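Local coordinates for SAM-dependent methyltransferase (Exiguobacterium sibiricum 255-15, PDB 3D2L), which probably transfers a methyl group from S-adenosylmethionine to a substrate, at residues A47-A52 and R79-W84. Sequence-based numbering, arbitrary orientation.
Sequences ATLLLA and RHVDFW
Val-81 presses CG2 against CB of Ala-52 at 3.4 Å, a tight fit for two carbons; alanine suits this place because a larger side chain would probably crowd Val-81. The valine's other branch, CG1, lies anti to the backbone N (chi1 -176°), 4.0 Å from CG2 of Thr-48. Phe-83 and Thr-48 meet tip to tip, CE1 of Phe-83 3.8 Å from CG2 of Thr-48, while Leu-49 CD2 comes to the ring edge in its plane, 3.9 Å from CZ of Phe-83; the long, flat phenylalanine can thus meet both helix residues. Thr-48 is suitably two-sided, since its methyl packs here and its OG1 hydrogen-bonds Asp-39. The arrangement belongs to the Rossmann-like methyltransferase fold: helix 46-51, which follows strand 36-40, packs beside edge strand 82-85, and helix 64-76 also touches Leu-49 and Phe-83. Arg-79, extended from CG to NE, is long enough to pass Leu-49 and form a salt bridge from NE to OD1 of Asp-53. One guanidinium face lies over the carbonyl O of Leu-49, NE of Arg-79 3.1 Å from it but at a poor angle for a hydrogen bond. NH1 is hydrogen-bonded to Thr-77 OG1, a second tie on the guanidinium. An alanine in place of Arg-79 would probably cost Asp-53 this salt bridge and uncover the Leu-49 carbonyl.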
# COMPACT_ATOMS: atom_id res chain seq x y z
N ALA A 47 -8.49 2.51 -2.67
CA ALA A 47 -8.56 1.13 -3.16
C ALA A 47 -9.48 0.31 -2.28
O ALA A 47 -10.17 -0.57 -2.78
CB ALA A 47 -7.13 0.49 -3.25
N THR A 48 -9.52 0.62 -0.98
CA THR A 48 -10.36 -0.09 -0.03
C THR A 48 -11.83 0.05 -0.40
O THR A 48 -12.58 -0.93 -0.41
CB THR A 48 -10.11 0.42 1.43
OG1 THR A 48 -8.70 0.68 1.64
CG2 THR A 48 -10.62 -0.59 2.46
N LEU A 49 -12.24 1.25 -0.75
CA LEU A 49 -13.63 1.48 -1.18
C LEU A 49 -14.01 0.74 -2.46
O LEU A 49 -15.19 0.31 -2.59
CB LEU A 49 -13.92 2.99 -1.30
CG LEU A 49 -13.77 3.80 -0.00
CD1 LEU A 49 -14.32 5.21 -0.22
CD2 LEU A 49 -14.48 3.12 1.17
N LEU A 50 -13.07 0.60 -3.42
CA LEU A 50 -13.29 -0.19 -4.63
C LEU A 50 -13.40 -1.67 -4.29
O LEU A 50 -14.24 -2.36 -4.84
CB LEU A 50 -12.20 0.06 -5.70
CG LEU A 50 -12.23 1.50 -6.21
CD1 LEU A 50 -11.07 1.72 -7.11
CD2 LEU A 50 -13.59 1.82 -6.91
N LEU A 51 -12.55 -2.13 -3.39
CA LEU A 51 -12.62 -3.50 -2.88
C LEU A 51 -13.94 -3.77 -2.20
O LEU A 51 -14.52 -4.85 -2.36
CB LEU A 51 -11.47 -3.71 -1.88
CG LEU A 51 -10.07 -3.82 -2.53
CD1 LEU A 51 -8.95 -3.82 -1.48
CD2 LEU A 51 -10.02 -5.08 -3.38
N ALA A 52 -14.45 -2.78 -1.46
CA ALA A 52 -15.75 -2.94 -0.73
C ALA A 52 -16.92 -3.24 -1.68
O ALA A 52 -17.97 -3.74 -1.25
CB ALA A 52 -16.05 -1.71 0.09
N ARG A 79 -21.13 3.07 1.49
CA ARG A 79 -20.42 1.82 1.65
C ARG A 79 -20.19 1.54 3.12
O ARG A 79 -19.98 2.48 3.90
CB ARG A 79 -19.07 1.89 0.93
CG ARG A 79 -19.25 1.93 -0.58
CD ARG A 79 -17.93 1.95 -1.19
NE ARG A 79 -17.88 1.86 -2.65
CZ ARG A 79 -17.57 2.87 -3.46
NH1 ARG A 79 -17.43 4.12 -3.01
NH2 ARG A 79 -17.48 2.63 -4.76
N HIS A 80 -20.25 0.26 3.51
CA HIS A 80 -19.91 -0.12 4.89
C HIS A 80 -18.50 -0.67 4.94
O HIS A 80 -18.23 -1.77 4.45
CB HIS A 80 -20.89 -1.15 5.51
CG HIS A 80 -20.54 -1.47 6.93
ND1 HIS A 80 -19.72 -2.53 7.28
CD2 HIS A 80 -20.82 -0.82 8.09
CE1 HIS A 80 -19.55 -2.54 8.59
NE2 HIS A 80 -20.21 -1.52 9.10
N VAL A 81 -17.61 0.11 5.53
CA VAL A 81 -16.24 -0.27 5.65
C VAL A 81 -15.68 0.25 6.98
O VAL A 81 -15.59 1.45 7.22
CB VAL A 81 -15.40 0.24 4.47
CG1 VAL A 81 -14.02 -0.26 4.59
CG2 VAL A 81 -16.00 -0.22 3.12
N ASP A 82 -15.30 -0.68 7.82
CA ASP A 82 -14.69 -0.35 9.10
C ASP A 82 -13.24 0.02 8.84
O ASP A 82 -12.56 -0.75 8.22
CB ASP A 82 -14.68 -1.58 9.99
CG ASP A 82 -16.03 -1.92 10.55
OD1 ASP A 82 -16.79 -1.02 10.96
OD2 ASP A 82 -16.33 -3.11 10.61
N PHE A 83 -12.82 1.21 9.28
CA PHE A 83 -11.45 1.66 9.25
C PHE A 83 -10.97 1.78 10.72
O PHE A 83 -11.62 2.42 11.59
CB PHE A 83 -11.31 2.99 8.50
CG PHE A 83 -11.62 2.92 7.00
CD1 PHE A 83 -10.67 2.47 6.10
CD2 PHE A 83 -12.87 3.33 6.51
CE1 PHE A 83 -10.93 2.43 4.76
CE2 PHE A 83 -13.15 3.29 5.19
CZ PHE A 83 -12.16 2.82 4.28
N TRP A 84 -9.85 1.15 11.01
CA TRP A 84 -9.28 1.16 12.33
C TRP A 84 -7.83 1.58 12.27
O TRP A 84 -7.16 1.31 11.26
CB TRP A 84 -9.36 -0.23 12.97
CG TRP A 84 -10.76 -0.80 13.08
CD1 TRP A 84 -11.27 -1.86 12.39
CD2 TRP A 84 -11.82 -0.35 13.95
NE1 TRP A 84 -12.56 -2.10 12.78
CE2 TRP A 84 -12.93 -1.18 13.72
CE3 TRP A 84 -11.94 0.72 14.86
CZ2 TRP A 84 -14.14 -1.00 14.40
CZ3 TRP A 84 -13.14 0.88 15.53
CH2 TRP A 84 -14.23 0.03 15.29